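Long-range contact in putative Lipoprotein (Shewanella oneidensis, PDB 3U24), which is a putative lipoprotein of unknown function that binds zinc and calcium ions and is probably related to zinc metallopeptidases: residues G63-Q75 against L101-W114. Sequence-based numbering, arbitrary orientation.
With ACY (acetic acid), chain N.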
loop_
_atom_site.group_PDB
_atom_site.type_symbol
_atom_site.label_atom_id
_atom_site.label_comp_id
_atom_site.label_asym_id
_atom_site.label_seq_id
_atom_site.Cartn_x
_atom_site.Cartn_y
_atom_site.Cartn_z
ATOM N N GLY A 63 -1.723 -14.052 -24.176
ATOM C CA GLY A 63 -2.055 -12.991 -23.166
ATOM C C GLY A 63 -1.068 -11.822 -23.188
ATOM O O GLY A 63 -1.463 -10.661 -23.267
ATOM N N ARG A 64 0.220 -12.141 -23.154
ATOM C CA ARG A 64 1.267 -11.134 -23.192
ATOM C C ARG A 64 1.284 -10.369 -24.532
ATOM O O ARG A 64 1.294 -9.137 -24.531
ATOM C CB ARG A 64 2.629 -11.772 -22.939
ATOM C CG ARG A 64 2.702 -12.366 -21.541
ATOM C CD ARG A 64 4.093 -12.678 -21.050
ATOM N NE ARG A 64 4.639 -13.778 -21.808
ATOM C CZ ARG A 64 4.392 -15.071 -21.630
ATOM N NH1 ARG A 64 3.594 -15.518 -20.662
ATOM N NH2 ARG A 64 4.978 -15.930 -22.470
ATOM N N VAL A 65 1.258 -11.093 -25.651
ATOM C CA VAL A 65 1.183 -10.467 -26.966
ATOM C C VAL A 65 0.006 -9.510 -27.003
ATOM O O VAL A 65 0.138 -8.362 -27.410
ATOM C CB VAL A 65 1.041 -11.508 -28.101
ATOM C CG1 VAL A 65 0.506 -10.888 -29.404
ATOM C CG2 VAL A 65 2.387 -12.193 -28.334
ATOM N N LYS A 66 -1.148 -9.978 -26.559
ATOM C CA LYS A 66 -2.344 -9.146 -26.578
ATOM C C LYS A 66 -2.205 -7.911 -25.668
ATOM O O LYS A 66 -2.754 -6.850 -25.987
ATOM C CB LYS A 66 -3.546 -9.982 -26.135
ATOM C CG LYS A 66 -4.889 -9.290 -26.179
ATOM C CD LYS A 66 -5.989 -10.245 -25.709
ATOM C CE LYS A 66 -7.383 -9.616 -25.848
ATOM N NZ LYS A 66 -8.333 -10.246 -24.873
ATOM N N THR A 67 -1.520 -8.055 -24.531
ATOM C CA THR A 67 -1.278 -6.908 -23.646
ATOM C C THR A 67 -0.352 -5.927 -24.331
ATOM O O THR A 67 -0.629 -4.735 -24.338
ATOM C CB THR A 67 -0.746 -7.328 -22.266
ATOM O OG1 THR A 67 -1.752 -8.123 -21.642
ATOM C CG2 THR A 67 -0.423 -6.125 -21.366
ATOM N N LEU A 68 0.690 -6.420 -24.975
ATOM C CA LEU A 68 1.603 -5.522 -25.671
ATOM C C LEU A 68 0.948 -4.828 -26.873
ATOM O O LEU A 68 1.282 -3.678 -27.150
ATOM C CB LEU A 68 2.884 -6.225 -26.112
ATOM C CG LEU A 68 3.844 -6.733 -25.048
ATOM C CD1 LEU A 68 4.928 -7.605 -25.710
ATOM C CD2 LEU A 68 4.431 -5.578 -24.262
ATOM N N ALA A 69 0.031 -5.506 -27.581
ATOM C CA ALA A 69 -0.710 -4.855 -28.677
ATOM C C ALA A 69 -1.631 -3.745 -28.101
ATOM O O ALA A 69 -1.859 -2.726 -28.740
ATOM C CB ALA A 69 -1.548 -5.882 -29.471
ATOM N N PHE A 70 -2.161 -3.950 -26.903
ATOM C CA PHE A 70 -2.981 -2.927 -26.272
ATOM C C PHE A 70 -2.126 -1.724 -25.878
ATOM O O PHE A 70 -2.542 -0.610 -26.109
ATOM C CB PHE A 70 -3.733 -3.516 -25.089
ATOM C CG PHE A 70 -4.392 -2.521 -24.187
ATOM C CD1 PHE A 70 -3.703 -1.986 -23.106
ATOM C CD2 PHE A 70 -5.718 -2.175 -24.371
ATOM C CE1 PHE A 70 -4.299 -1.097 -22.252
ATOM C CE2 PHE A 70 -6.331 -1.316 -23.477
ATOM C CZ PHE A 70 -5.615 -0.764 -22.433
ATOM N N VAL A 71 -0.949 -1.961 -25.287
ATOM C CA VAL A 71 -0.043 -0.884 -24.928
ATOM C C VAL A 71 0.272 -0.048 -26.179
ATOM O O VAL A 71 0.113 1.169 -26.185
ATOM C CB VAL A 71 1.259 -1.424 -24.270
ATOM C CG1 VAL A 71 2.313 -0.343 -24.201
ATOM C CG2 VAL A 71 0.956 -1.993 -22.876
ATOM N N LYS A 72 0.710 -0.709 -27.239
ATOM C CA LYS A 72 1.026 -0.021 -28.495
ATOM C C LYS A 72 -0.134 0.801 -29.050
ATOM O O LYS A 72 0.083 1.939 -29.438
ATOM C CB LYS A 72 1.550 -1.001 -29.558
ATOM N N ALA A 73 -1.350 0.259 -29.092
ATOM C CA ALA A 73 -2.473 0.996 -29.673
ATOM C C ALA A 73 -2.899 2.167 -28.771
ATOM O O ALA A 73 -3.297 3.229 -29.283
ATOM C CB ALA A 73 -3.685 0.082 -29.945
ATOM N N GLN A 74 -2.857 1.990 -27.451
ATOM C CA GLN A 74 -3.328 3.065 -26.566
ATOM C C GLN A 74 -2.285 4.150 -26.500
ATOM O O GLN A 74 -2.617 5.349 -26.517
ATOM C CB GLN A 74 -3.674 2.587 -25.190
ATOM C CG GLN A 74 -4.769 1.542 -25.163
ATOM C CD GLN A 74 -6.105 2.048 -25.674
ATOM O OE1 GLN A 74 -6.435 3.229 -25.525
ATOM N NE2 GLN A 74 -6.864 1.156 -26.287
ATOM N N GLN A 75 -1.024 3.759 -26.474
ATOM C CA GLN A 75 0.032 4.771 -26.589
ATOM C C GLN A 75 -0.102 5.618 -27.844
ATOM O O GLN A 75 0.093 6.827 -27.772
ATOM C CB GLN A 75 1.420 4.146 -26.592
ATOM C CG GLN A 75 1.942 3.911 -25.192
ATOM C CD GLN A 75 3.218 3.090 -25.180
ATOM O OE1 GLN A 75 3.572 2.393 -26.171
ATOM N NE2 GLN A 75 3.924 3.171 -24.072
ATOM N N LEU A 101 0.932 2.508 -18.915
ATOM C CA LEU A 101 1.225 1.796 -20.150
ATOM C C LEU A 101 2.714 1.386 -20.236
ATOM O O LEU A 101 3.035 0.223 -20.530
ATOM C CB LEU A 101 0.749 2.585 -21.401
ATOM C CG LEU A 101 -0.783 2.746 -21.595
ATOM C CD1 LEU A 101 -1.136 3.682 -22.765
ATOM C CD2 LEU A 101 -1.488 1.399 -21.748
ATOM N N SER A 102 3.627 2.305 -19.983
ATOM C CA SER A 102 5.038 1.972 -20.075
ATOM C C SER A 102 5.391 0.892 -19.077
ATOM O O SER A 102 6.178 0.012 -19.354
ATOM C CB SER A 102 5.933 3.207 -19.854
ATOM O OG SER A 102 5.767 4.105 -20.929
ATOM N N SER A 103 4.810 0.944 -17.908
ATOM C CA SER A 103 5.170 -0.039 -16.913
ATOM C C SER A 103 4.586 -1.419 -17.210
ATOM O O SER A 103 5.204 -2.402 -16.893
ATOM C CB SER A 103 4.793 0.434 -15.527
ATOM O OG SER A 103 3.410 0.340 -15.377
HETATM N N MSE A 104 3.422 -1.490 -17.820
HETATM C CA MSE A 104 2.890 -2.782 -18.320
HETATM C C MSE A 104 3.829 -3.447 -19.319
HETATM O O MSE A 104 4.139 -4.645 -19.187
HETATM C CB MSE A 104 1.483 -2.660 -18.918
HETATM C CG MSE A 104 0.393 -2.300 -17.879
HETATM SE SE MSE A 104 -1.310 -1.673 -18.664
HETATM C CE MSE A 104 -1.706 -3.306 -19.660
ATOM N N ALA A 105 4.277 -2.684 -20.311
ATOM C CA ALA A 105 5.178 -3.192 -21.324
ATOM C C ALA A 105 6.469 -3.699 -20.680
ATOM O O ALA A 105 6.967 -4.781 -21.008
ATOM C CB ALA A 105 5.480 -2.129 -22.378
ATOM N N TRP A 106 7.000 -2.886 -19.780
ATOM C CA TRP A 106 8.245 -3.175 -19.127
ATOM C C TRP A 106 8.141 -4.387 -18.241
ATOM O O TRP A 106 9.072 -5.149 -18.208
ATOM C CB TRP A 106 8.707 -1.962 -18.335
ATOM C CG TRP A 106 9.878 -2.198 -17.404
ATOM C CD1 TRP A 106 11.247 -2.090 -17.693
ATOM C CD2 TRP A 106 9.815 -2.591 -15.992
ATOM N NE1 TRP A 106 11.988 -2.366 -16.576
ATOM C CE2 TRP A 106 11.190 -2.642 -15.522
ATOM C CE3 TRP A 106 8.781 -2.811 -15.083
ATOM C CZ2 TRP A 106 11.506 -2.961 -14.198
ATOM C CZ3 TRP A 106 9.102 -3.138 -13.739
ATOM C CH2 TRP A 106 10.439 -3.224 -13.315
ATOM N N ASP A 107 7.020 -4.572 -17.536
ATOM C CA ASP A 107 6.778 -5.788 -16.771
ATOM C C ASP A 107 6.861 -7.044 -17.636
ATOM O O ASP A 107 7.404 -8.062 -17.200
ATOM C CB ASP A 107 5.395 -5.801 -16.071
ATOM C CG ASP A 107 5.394 -5.066 -14.703
ATOM O OD1 ASP A 107 6.438 -5.067 -14.018
ATOM O OD2 ASP A 107 4.337 -4.488 -14.300
ATOM N N ILE A 108 6.300 -6.965 -18.846
ATOM C CA ILE A 108 6.291 -8.097 -19.743
ATOM C C ILE A 108 7.665 -8.323 -20.348
ATOM O O ILE A 108 8.108 -9.456 -20.435
ATOM C CB ILE A 108 5.215 -7.963 -20.825
ATOM C CG1 ILE A 108 3.822 -8.144 -20.178
ATOM C CG2 ILE A 108 5.466 -8.929 -21.972
ATOM C CD1 ILE A 108 2.721 -7.569 -21.040
ATOM N N THR A 109 8.356 -7.270 -20.767
ATOM C CA THR A 109 9.553 -7.495 -21.573
ATOM C C THR A 109 10.864 -7.491 -20.786
ATOM O O THR A 109 11.868 -7.952 -21.300
ATOM C CB THR A 109 9.625 -6.470 -22.733
ATOM O OG1 THR A 109 9.702 -5.151 -22.184
ATOM C CG2 THR A 109 8.369 -6.561 -23.612
ATOM N N ARG A 110 10.884 -6.962 -19.572
ATOM C CA ARG A 110 12.155 -6.749 -18.850
ATOM C C ARG A 110 12.111 -7.292 -17.442
ATOM O O ARG A 110 12.978 -8.043 -17.070
ATOM C CB ARG A 110 12.518 -5.278 -18.735
ATOM C CG ARG A 110 12.705 -4.576 -20.051
ATOM C CD ARG A 110 14.122 -4.778 -20.591
ATOM N NE ARG A 110 14.325 -3.944 -21.771
ATOM C CZ ARG A 110 15.437 -3.915 -22.511
ATOM N NH1 ARG A 110 16.491 -4.676 -22.201
ATOM N NH2 ARG A 110 15.493 -3.109 -23.574
ATOM N N PHE A 111 11.099 -6.930 -16.666
ATOM C CA PHE A 111 11.059 -7.330 -15.263
ATOM C C PHE A 111 10.798 -8.835 -15.193
ATOM O O PHE A 111 11.432 -9.531 -14.451
ATOM C CB PHE A 111 9.966 -6.562 -14.514
ATOM C CG PHE A 111 10.027 -6.662 -13.001
ATOM C CD1 PHE A 111 11.176 -6.358 -12.314
ATOM C CD2 PHE A 111 8.904 -6.945 -12.283
ATOM C CE1 PHE A 111 11.232 -6.439 -10.918
ATOM C CE2 PHE A 111 8.924 -7.001 -10.890
ATOM C CZ PHE A 111 10.099 -6.738 -10.199
ATOM N N LYS A 112 9.796 -9.269 -15.932
ATOM C CA LYS A 112 9.499 -10.656 -16.170
ATOM C C LYS A 112 9.197 -11.418 -14.893
ATOM O O LYS A 112 9.627 -12.550 -14.712
ATOM C CB LYS A 112 10.682 -11.314 -16.940
ATOM C CG LYS A 112 10.877 -10.762 -18.351
ATOM C CD LYS A 112 11.978 -11.515 -19.069
ATOM C CE LYS A 112 11.846 -11.403 -20.584
ATOM N NZ LYS A 112 12.602 -12.482 -21.317
ATOM N N SER A 113 8.413 -10.820 -14.014
ATOM C CA SER A 113 7.986 -11.551 -12.842
ATOM C C SER A 113 7.085 -12.695 -13.205
ATOM O O SER A 113 6.927 -13.584 -12.424
ATOM C CB SER A 113 7.298 -10.638 -11.837
ATOM O OG SER A 113 6.047 -10.181 -12.319
ATOM N N TRP A 114 6.453 -12.653 -14.368
ATOM C CA TRP A 114 5.681 -13.783 -14.850
ATOM C C TRP A 114 6.516 -15.048 -15.008
ATOM O O TRP A 114 5.961 -16.140 -15.001
ATOM C CB TRP A 114 4.921 -13.403 -16.157
ATOM C CG TRP A 114 5.801 -13.020 -17.327
ATOM C CD1 TRP A 114 6.190 -11.744 -17.701
ATOM C CD2 TRP A 114 6.434 -13.918 -18.308
ATOM N NE1 TRP A 114 6.989 -11.779 -18.808
ATOM C CE2 TRP A 114 7.160 -13.048 -19.242
ATOM C CE3 TRP A 114 6.423 -15.284 -18.528
ATOM C CZ2 TRP A 114 7.868 -13.553 -20.325
ATOM C CZ3 TRP A 114 7.169 -15.815 -19.614
ATOM C CH2 TRP A 114 7.871 -14.970 -20.497
HETATM C C ACY N . 5.968 -12.151 -25.487
HETATM O O ACY N . 6.164 -12.225 -24.225
HETATM O OXT ACY N . 5.918 -13.131 -26.273
HETATM C CH3 ACY N . 5.785 -10.826 -26.155
HETATM O O HOH W 1 3.495 5.045 -22.595
#
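R64 lies flat on W114 at one end of an antiparallel helical hairpin, in which helices 61-79 and 88-111 pack with local axes 9.6 Å apart and crossing at -151°; W114 itself sits on helix 113-116, just past the end of helix 88-111. The guanidinium and indole planes are only 3° from parallel, a cation-pi stack with R64 CZ 3.6 Å from the centroid of the six-membered ring. Nearer the backbone, R64 CD rests over the five-membered ring in a CH-pi contact, so the arginine covers both rings along a single indole face. The bend at chi3 turns the guanidinium over the six-membered ring, and NE gives a hydrogen bond at the guanidinium edge to O of an acetic acid molecule, probably from the crystallisation liquor. With an alanine at W114 the R64 guanidinium would probably lose the surface it lies on and be freer to swing, and I108 O would lose its indole donor. Between the helices the contact is largely apolar, and no direct hydrogen bond crosses it. I108 sends its two branches different ways: CD1 presses closely on T67 CG2 at 3.5 Å, whereas CG2 passes L68 CD1. The selenomethionine M104, bent at chi3, brings CE to T67 CG2 and, more loosely, to the F70 ring. V71 divides its two methyls between neighbours, CG1 against A105 CB and CG2 against M104 CB. At the far end L101 is a knob in the hole formed by F70, V71, Q74 and Q75, with CD1 on Q74 CB and CD2 at F70 CE1. The amide of Q74 turns away to D35 of helix 25-39. Back at the stack, W114 NE1 donates to I108 O at 3.0 Å in a nearly straight bond (170°), with the oxygen in the indole plane.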